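Side-chain contacts in phosphogluconate dehydrogenase NAD-binding putative C-terminal domain-containing protein (Sinorhizobium meliloti, PDB 4EZB), which is of unknown function but is probably an oxidoreductase, with a Rossmann-like, possibly nucleotide-binding domain and a helical C-terminal part: residues Ile30-Ala35 and Leu56-Pro61; Ala98-Val103 and Phe117-Ser122; Val123-Lys128 and Leu194-Ser199. One frame throughout, in Å; residues are numbered along the deposited sequence.

Contact 1: Ile30-Ala35 and Leu56-Pro61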
loop_
_atom_site.group_PDB
_atom_site.type_symbol
_atom_site.label_atom_id
_atom_site.label_comp_id
_atom_site.label_asym_id
_atom_site.label_seq_id
_atom_site.Cartn_x
_atom_site.Cartn_y
_atom_site.Cartn_z
ATOM N N ILE A 30 9.556 28.587 23.118
ATOM C CA ILE A 30 8.324 29.341 22.952
ATOM C C ILE A 30 7.204 28.332 22.998
ATOM O O ILE A 30 7.113 27.455 22.143
ATOM C CB ILE A 30 8.264 30.212 21.686
ATOM C CG1 ILE A 30 9.332 31.301 21.774
ATOM C CG2 ILE A 30 6.865 30.849 21.590
ATOM C CD1 ILE A 30 9.499 32.166 20.541
ATOM N N GLY A 31 6.382 28.457 24.031
ATOM C CA GLY A 31 5.435 27.424 24.409
ATOM C C GLY A 31 6.077 26.693 25.568
ATOM O O GLY A 31 7.238 26.296 25.484
ATOM N N PHE A 32 5.340 26.564 26.667
ATOM C CA PHE A 32 5.772 25.750 27.787
ATOM C C PHE A 32 4.702 24.733 28.194
ATOM O O PHE A 32 4.271 24.682 29.347
ATOM C CB PHE A 32 6.224 26.609 28.973
ATOM C CG PHE A 32 7.225 25.916 29.859
ATOM C CD1 PHE A 32 8.343 25.286 29.310
ATOM C CD2 PHE A 32 7.056 25.886 31.243
ATOM C CE1 PHE A 32 9.272 24.644 30.115
ATOM C CE2 PHE A 32 7.984 25.242 32.055
ATOM C CZ PHE A 32 9.090 24.615 31.488
ATOM N N GLY A 33 4.273 23.940 27.220
ATOM C CA GLY A 33 3.329 22.852 27.451
ATOM C C GLY A 33 4.066 21.590 27.857
ATOM O O GLY A 33 5.238 21.649 28.255
ATOM N N GLU A 34 3.386 20.452 27.734
ATOM C CA GLU A 34 3.949 19.152 28.124
ATOM C C GLU A 34 5.259 18.814 27.393
ATOM O O GLU A 34 6.289 18.559 28.038
ATOM C CB GLU A 34 2.926 18.041 27.897
ATOM C CG GLU A 34 1.696 18.143 28.779
ATOM C CD GLU A 34 0.792 16.933 28.653
ATOM O OE1 GLU A 34 0.821 16.257 27.596
ATOM O OE2 GLU A 34 0.048 16.662 29.619
ATOM N N ALA A 35 5.211 18.824 26.057
ATOM C CA ALA A 35 6.378 18.510 25.220
ATOM C C ALA A 35 7.593 19.370 25.566
ATOM O O ALA A 35 8.688 18.827 25.758
ATOM C CB ALA A 35 6.041 18.617 23.734
ATOM N N LEU A 56 2.405 32.566 27.024
ATOM C CA LEU A 56 1.376 33.582 27.270
ATOM C C LEU A 56 0.779 33.417 28.662
ATOM O O LEU A 56 0.368 34.399 29.283
ATOM C CB LEU A 56 0.259 33.491 26.222
ATOM C CG LEU A 56 0.542 33.857 24.758
ATOM C CD1 LEU A 56 -0.473 33.183 23.833
ATOM C CD2 LEU A 56 0.575 35.368 24.530
ATOM N N ARG A 57 0.732 32.171 29.140
ATOM C CA ARG A 57 0.166 31.864 30.444
ATOM C C ARG A 57 1.008 32.391 31.611
ATOM O O ARG A 57 0.510 32.487 32.741
ATOM C CB ARG A 57 -0.067 30.361 30.604
ATOM C CG ARG A 57 -1.054 29.758 29.626
ATOM C CD ARG A 57 -1.070 28.247 29.767
ATOM N NE ARG A 57 0.246 27.653 29.501
ATOM C CZ ARG A 57 0.528 26.352 29.623
ATOM N NH1 ARG A 57 -0.422 25.502 30.016
ATOM N NH2 ARG A 57 1.760 25.897 29.345
ATOM N N PHE A 58 2.270 32.731 31.350
ATOM C CA PHE A 58 3.115 33.377 32.354
ATOM C C PHE A 58 2.553 34.751 32.773
ATOM O O PHE A 58 2.942 35.293 33.811
ATOM C CB PHE A 58 4.575 33.497 31.878
ATOM C CG PHE A 58 5.393 32.229 32.035
ATOM C CD1 PHE A 58 5.386 31.500 33.232
ATOM C CD2 PHE A 58 6.202 31.774 30.991
ATOM C CE1 PHE A 58 6.143 30.331 33.369
ATOM C CE2 PHE A 58 6.959 30.609 31.123
ATOM C CZ PHE A 58 6.936 29.890 32.315
ATOM N N ASN A 59 1.614 35.274 31.976
ATOM C CA ASN A 59 0.986 36.591 32.178
ATOM C C ASN A 59 -0.486 36.535 32.603
ATOM O O ASN A 59 -1.108 37.569 32.848
ATOM C CB ASN A 59 1.086 37.413 30.886
ATOM C CG ASN A 59 2.514 37.759 30.526
ATOM O OD1 ASN A 59 3.275 38.252 31.359
ATOM N ND2 ASN A 59 2.890 37.488 29.285
ATOM N N ASP A 60 -1.034 35.325 32.655
ATOM C CA ASP A 60 -2.426 35.094 33.020
ATOM C C ASP A 60 -2.501 34.846 34.515
ATOM O O ASP A 60 -1.958 33.857 34.983
ATOM C CB ASP A 60 -2.932 33.853 32.287
ATOM C CG ASP A 60 -4.410 33.645 32.446
ATOM O OD1 ASP A 60 -5.001 34.046 33.469
ATOM O OD2 ASP A 60 -4.997 33.077 31.523
ATOM N N PRO A 61 -3.187 35.729 35.276
ATOM C CA PRO A 61 -3.252 35.537 36.734
ATOM C C PRO A 61 -3.782 34.154 37.153
ATOM O O PRO A 61 -3.478 33.682 38.253
ATOM C CB PRO A 61 -4.220 36.635 37.184
ATOM C CG PRO A 61 -4.070 37.700 36.154
ATOM C CD PRO A 61 -3.883 36.961 34.856
#
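The glycine-rich turn that leads from strand 26-30 into helix 34-44 meets, through F32 and G33, the short 3-10 turn bearing R57 and F58. G31 and G33 fit the GxGxxA pattern of Rossmann-type domains, so this is probably the dinucleotide-binding loop beside the end of the second strand. G31 takes a positive phi of 100°, where a side chain would collide with the carbonyl oxygen of I30. G33 is the N-cap residue of helix 34-44.

R57 reaches the turn with its guanidinium group. Its chain is bent at chi3 (-60°), and NH2 comes to 2.8 Å from F32 O, which lies at the edge of the guanidinium, near its plane. The same nitrogen is 3.8 Å from G33 N. The stronger partner of R57 is D55, whose OD2 forms a salt bridge with NE while OD1 accepts a hydrogen bond from F32 N. One carboxylate thus holds both the turn and the arginine, fixing the guanidinium beside the loop.

Beside these polar groups two aromatic rings touch. F32 CD2 and F58 CZ are 4.1 Å apart, and the two side chains cross at a slant. F32 swings its ring opposite its own backbone N (chi1 -154°), toward the turn 56-58, which is closed by a hydrogen bond of 3.1 Å from N59 N to L56 O. Bulky apolar rings suit this buried spot: F32 also packs on A40 of helix 34-44 and A71 of helix 64-73, while F58 lies on L67 and R68 of helix 64-73.

Contact 2: Ala98-Val103 and Phe117-Ser122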
loop_
_atom_site.group_PDB
_atom_site.type_symbol
_atom_site.label_atom_id
_atom_site.label_comp_id
_atom_site.label_asym_id
_atom_site.label_seq_id
_atom_site.Cartn_x
_atom_site.Cartn_y
_atom_site.Cartn_z
ATOM N N ALA A 98 -1.741 25.918 14.884
ATOM C CA ALA A 98 -2.366 27.115 14.338
ATOM C C ALA A 98 -1.514 28.355 14.566
ATOM O O ALA A 98 -1.493 29.237 13.721
ATOM C CB ALA A 98 -3.760 27.322 14.927
ATOM N N ALA A 99 -0.807 28.416 15.695
ATOM C CA ALA A 99 -0.061 29.621 16.063
ATOM C C ALA A 99 1.338 29.750 15.427
ATOM O O ALA A 99 2.003 30.770 15.610
ATOM C CB ALA A 99 0.019 29.755 17.580
ATOM N N THR A 100 1.768 28.735 14.675
ATOM C CA THR A 100 3.135 28.677 14.125
ATOM C C THR A 100 3.694 30.007 13.544
ATOM O O THR A 100 4.732 30.509 13.987
ATOM C CB THR A 100 3.283 27.511 13.114
ATOM O OG1 THR A 100 3.054 26.269 13.788
ATOM C CG2 THR A 100 4.689 27.454 12.532
ATOM N N LYS A 101 2.998 30.549 12.560
ATOM C CA LYS A 101 3.420 31.761 11.828
ATOM C C LYS A 101 3.439 32.982 12.733
ATOM O O LYS A 101 4.446 33.706 12.807
ATOM C CB LYS A 101 2.492 32.014 10.628
ATOM C CG LYS A 101 2.625 30.999 9.492
ATOM C CD LYS A 101 1.672 31.301 8.331
ATOM C CE LYS A 101 0.250 30.838 8.624
ATOM N NZ LYS A 101 -0.736 31.249 7.585
ATOM N N ALA A 102 2.337 33.182 13.451
ATOM C CA ALA A 102 2.229 34.238 14.464
ATOM C C ALA A 102 3.434 34.237 15.402
ATOM O O ALA A 102 4.101 35.253 15.546
ATOM C CB ALA A 102 0.933 34.093 15.250
ATOM N N VAL A 103 3.719 33.082 16.008
ATOM C CA VAL A 103 4.893 32.920 16.863
ATOM C C VAL A 103 6.160 33.364 16.141
ATOM O O VAL A 103 6.889 34.241 16.634
ATOM C CB VAL A 103 5.002 31.468 17.375
ATOM C CG1 VAL A 103 6.378 31.186 17.951
ATOM C CG2 VAL A 103 3.928 31.238 18.430
ATOM N N PHE A 117 16.416 29.938 15.265
ATOM C CA PHE A 117 15.030 29.612 15.604
ATOM C C PHE A 117 14.759 28.243 14.989
ATOM O O PHE A 117 14.880 28.088 13.756
ATOM C CB PHE A 117 14.138 30.659 14.945
ATOM C CG PHE A 117 12.677 30.576 15.322
ATOM C CD1 PHE A 117 12.191 31.270 16.431
ATOM C CD2 PHE A 117 11.785 29.855 14.532
ATOM C CE1 PHE A 117 10.831 31.234 16.762
ATOM C CE2 PHE A 117 10.434 29.808 14.842
ATOM C CZ PHE A 117 9.954 30.503 15.967
ATOM N N ILE A 118 14.457 27.244 15.822
ATOM C CA ILE A 118 14.114 25.929 15.321
ATOM C C ILE A 118 12.618 25.727 15.492
ATOM O O ILE A 118 12.078 25.776 16.603
ATOM C CB ILE A 118 14.874 24.773 16.035
ATOM C CG1 ILE A 118 16.381 25.017 16.087
ATOM C CG2 ILE A 118 14.596 23.443 15.342
ATOM C CD1 ILE A 118 17.135 23.908 16.806
ATOM N N ASP A 119 11.929 25.523 14.387
ATOM C CA ASP A 119 10.491 25.388 14.453
ATOM C C ASP A 119 10.182 23.925 14.622
ATOM O O ASP A 119 10.432 23.151 13.718
ATOM C CB ASP A 119 9.846 25.913 13.180
ATOM C CG ASP A 119 8.337 25.966 13.288
ATOM O OD1 ASP A 119 7.802 27.109 13.384
ATOM O OD2 ASP A 119 7.694 24.870 13.304
ATOM N N LEU A 120 9.636 23.536 15.765
ATOM C CA LEU A 120 9.341 22.115 15.979
ATOM C C LEU A 120 7.864 21.752 15.901
ATOM O O LEU A 120 7.470 20.660 16.339
ATOM C CB LEU A 120 9.889 21.645 17.335
ATOM C CG LEU A 120 11.360 21.913 17.548
ATOM C CD1 LEU A 120 11.693 21.724 19.027
ATOM C CD2 LEU A 120 12.179 21.004 16.640
ATOM N N ASN A 121 7.048 22.642 15.371
ATOM C CA ASN A 121 5.613 22.431 15.285
ATOM C C ASN A 121 5.103 21.392 14.289
ATOM O O ASN A 121 5.736 21.143 13.298
ATOM C CB ASN A 121 4.938 23.756 15.082
ATOM C CG ASN A 121 5.244 24.709 16.191
ATOM O OD1 ASN A 121 4.982 24.425 17.334
ATOM N ND2 ASN A 121 5.852 25.809 15.867
ATOM N N SER A 122 3.962 20.773 14.571
ATOM C CA SER A 122 3.431 19.708 13.698
ATOM C C SER A 122 2.715 20.267 12.480
ATOM O O SER A 122 1.511 20.077 12.333
ATOM C CB SER A 122 2.468 18.794 14.457
ATOM O OG SER A 122 2.757 18.804 15.836
HETATM O O HOH W 1 6.949 29.191 15.106
#
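T100 turns its methyl CG2 opposite the backbone N and keeps OG1 beside that nitrogen (chi1 -62°), and D119 likewise extends its carboxylate away from its own N (chi1 -172°); these torsions set methyl and carboxylate facing each other, and the two side chains meet at about a right angle. T100 CG2 then lies 3.2 Å from D119 OD1, a close van der Waals contact. On its other branch T100 OG1 packs 3.4 Å from N121 CB, the threonine and asparagine side chains coming from opposite directions. A threonine suits this place because it offers a methyl to one neighbour while its hydroxyl is hydrogen-bonded to G97 O.

A water links the segments, donating to T100 O and to D119 OD1, each at 2.8 Å. It sits at the edge of the F117 ring, in the ring plane. Farther along, V103 CG1 meets the same edge, 4.1 Å from F117 CZ, its side chain crossing that of F117 at about a right angle. These residues close the beta-alpha-beta unit of strand 90-93, helix 100-107 and strand 116-119, with the helix packed on the sheet.

At the end of strand 116-119 the chain makes an Asx turn: N121 N donates to D119 OD2 at 3.1 Å, approaching from 42° above the carboxylate plane. N121 ND2 gives only weak bonds to the two carboxylate oxygens, and its OD1 accepts from V95 N, tying the turn to the loop after strand 90-93. D119 OD2 has a further partner in a salt bridge with K128 of helix 125-136. The buried carboxylate is thereby gripped by a backbone N-H, a water and a lysine, which together probably offset much of the cost of burying its charge.

Contact 3: Val123-Lys128 and Leu194-Ser199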
loop_
_atom_site.group_PDB
_atom_site.type_symbol
_atom_site.label_atom_id
_atom_site.label_comp_id
_atom_site.label_asym_id
_atom_site.label_seq_id
_atom_site.Cartn_x
_atom_site.Cartn_y
_atom_site.Cartn_z
ATOM N N VAL A 123 3.448 20.947 11.606
ATOM C CA VAL A 123 2.871 21.547 10.409
ATOM C C VAL A 123 3.617 21.071 9.159
ATOM O O VAL A 123 4.693 20.486 9.270
ATOM C CB VAL A 123 2.801 23.093 10.526
ATOM C CG1 VAL A 123 1.817 23.506 11.618
ATOM C CG2 VAL A 123 4.180 23.710 10.798
ATOM N N GLY A 124 3.036 21.281 7.980
ATOM C CA GLY A 124 3.666 20.831 6.746
ATOM C C GLY A 124 4.720 21.813 6.274
ATOM O O GLY A 124 4.813 22.893 6.846
ATOM N N PRO A 125 5.509 21.450 5.221
ATOM C CA PRO A 125 6.620 22.273 4.718
ATOM C C PRO A 125 6.187 23.651 4.231
ATOM O O PRO A 125 6.980 24.586 4.231
ATOM C CB PRO A 125 7.184 21.452 3.545
ATOM C CG PRO A 125 6.102 20.493 3.191
ATOM C CD PRO A 125 5.450 20.164 4.504
ATOM N N ASP A 126 4.936 23.748 3.816
ATOM C CA ASP A 126 4.295 24.995 3.375
ATOM C C ASP A 126 4.293 26.059 4.479
ATOM O O ASP A 126 4.842 27.167 4.297
ATOM C CB ASP A 126 2.860 24.661 2.954
ATOM C CG ASP A 126 2.327 23.398 3.672
ATOM O OD1 ASP A 126 1.577 23.555 4.660
ATOM O OD2 ASP A 126 2.706 22.254 3.279
ATOM N N THR A 127 3.679 25.712 5.612
ATOM C CA THR A 127 3.693 26.533 6.828
ATOM C C THR A 127 5.107 26.755 7.366
ATOM O O THR A 127 5.448 27.857 7.792
ATOM C CB THR A 127 2.835 25.902 7.946
ATOM O OG1 THR A 127 1.573 25.512 7.403
ATOM C CG2 THR A 127 2.584 26.902 9.071
ATOM N N LYS A 128 5.931 25.716 7.341
ATOM C CA LYS A 128 7.331 25.864 7.744
ATOM C C LYS A 128 8.001 26.960 6.921
ATOM O O LYS A 128 8.803 27.730 7.455
ATOM C CB LYS A 128 8.128 24.576 7.531
ATOM C CG LYS A 128 7.742 23.388 8.403
ATOM C CD LYS A 128 7.872 23.637 9.908
ATOM C CE LYS A 128 7.919 22.285 10.608
ATOM N NZ LYS A 128 8.131 22.458 12.067
ATOM N N LEU A 194 9.999 14.706 4.970
ATOM C CA LEU A 194 10.430 13.364 5.303
ATOM C C LEU A 194 9.489 12.656 6.316
ATOM O O LEU A 194 9.120 11.499 6.119
ATOM C CB LEU A 194 11.859 13.432 5.837
ATOM C CG LEU A 194 12.611 12.153 6.139
ATOM C CD1 LEU A 194 12.388 11.183 5.011
ATOM C CD2 LEU A 194 14.091 12.458 6.244
ATOM N N LYS A 195 9.109 13.363 7.374
ATOM C CA LYS A 195 8.190 12.844 8.384
ATOM C C LYS A 195 6.840 12.461 7.756
ATOM O O LYS A 195 6.326 11.357 7.967
ATOM C CB LYS A 195 7.975 13.885 9.495
ATOM C CG LYS A 195 6.882 13.491 10.474
ATOM C CD LYS A 195 6.797 14.419 11.671
ATOM C CE LYS A 195 5.574 14.082 12.512
ATOM N NZ LYS A 195 5.518 14.880 13.768
HETATM N N MSE A 196 6.298 13.376 6.962
HETATM C CA MSE A 196 5.019 13.185 6.291
HETATM C C MSE A 196 5.018 12.084 5.259
HETATM O O MSE A 196 4.088 11.265 5.224
HETATM C CB MSE A 196 4.651 14.486 5.609
HETATM C CG MSE A 196 3.249 14.871 6.041
HETATM SE SE MSE A 196 3.278 15.953 7.689
HETATM C CE MSE A 196 4.521 17.376 7.128
ATOM N N ILE A 197 6.027 12.059 4.395
ATOM C CA ILE A 197 6.098 11.020 3.362
ATOM C C ILE A 197 6.281 9.601 3.950
ATOM O O ILE A 197 5.764 8.614 3.418
ATOM C CB ILE A 197 7.160 11.369 2.308
ATOM C CG1 ILE A 197 6.710 12.625 1.538
ATOM C CG2 ILE A 197 7.353 10.227 1.311
ATOM C CD1 ILE A 197 7.845 13.352 0.835
ATOM N N ARG A 198 7.008 9.520 5.054
ATOM C CA ARG A 198 7.270 8.279 5.763
ATOM C C ARG A 198 5.939 7.655 6.187
ATOM O O ARG A 198 5.824 6.432 6.258
ATOM C CB ARG A 198 8.123 8.580 6.995
ATOM C CG ARG A 198 8.411 7.391 7.889
ATOM C CD ARG A 198 9.194 7.789 9.137
ATOM N NE ARG A 198 9.251 6.674 10.083
ATOM C CZ ARG A 198 8.478 6.548 11.163
ATOM N NH1 ARG A 198 7.585 7.484 11.479
ATOM N NH2 ARG A 198 8.612 5.483 11.946
ATOM N N SER A 199 4.955 8.506 6.468
ATOM C CA SER A 199 3.588 8.076 6.803
ATOM C C SER A 199 2.885 7.347 5.693
ATOM O O SER A 199 2.056 6.474 5.953
ATOM C CB SER A 199 2.731 9.277 7.162
ATOM O OG SER A 199 2.685 9.418 8.556
#
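M196 sets its terminal methyl against the flat V123-G124 peptide and the puckered ring of P125: CE lies obliquely above the peptide plane, off the side of V123 O and G124 CA, with the proline ring next to it. This methyl does all the touching: CE is 3.6 Å from G124 CA, 3.8 Å from V123 O and 3.9 Å from P125 CD, a corner of the proline ring. The residue is selenomethionine, introduced in place of methionine. Its chain is bent at chi2 (89°) and again at chi3 (54°), which brings CE across to the turn.

That turn begins helix 125-136. G124 is the N-cap and its O accepts from K128 N at 3.1 Å, closing the first helical turn, while P125 suits the first helical position because its missing N-H has no acceptor to serve there. G124 CA, with no side chain, receives the M196 methyl at close range. The contact joins the sheet-bearing N-terminal part to the long helix 190-218, consistent with the two-part build of 6-phosphogluconate-dehydrogenase-like proteins, to which it is probably related. M196 is a long, flexible apolar group that also packs on A263 and T266 of helix 238-268, and P125 touches S192 and S193 one turn earlier. On the same helix, L194 and I197 pack on I225 of the second subunit.

In the fold
Contact 2 is the buried one, while contacts 1 and 3 are partly buried, the first toward the periphery and the third between the sheet-bearing part and the helical part. Contacts 1 and 2 touch through I30, the last residue of strand 26-30, which packs on V103 and F117. Contacts 2 and 3 are linked by charge, a lysine of contact 3 serving the carboxylate of contact 2, and strand 116-119 is followed, after a short loop, by helix 125-136. Contacts 1 and 3 stay apart, about 11 Å between nearest atoms. Chemistry follows place: an exposed arginine over a buried aromatic pair, a water-bridged carboxylate inside, and a lone methyl where the two parts meet.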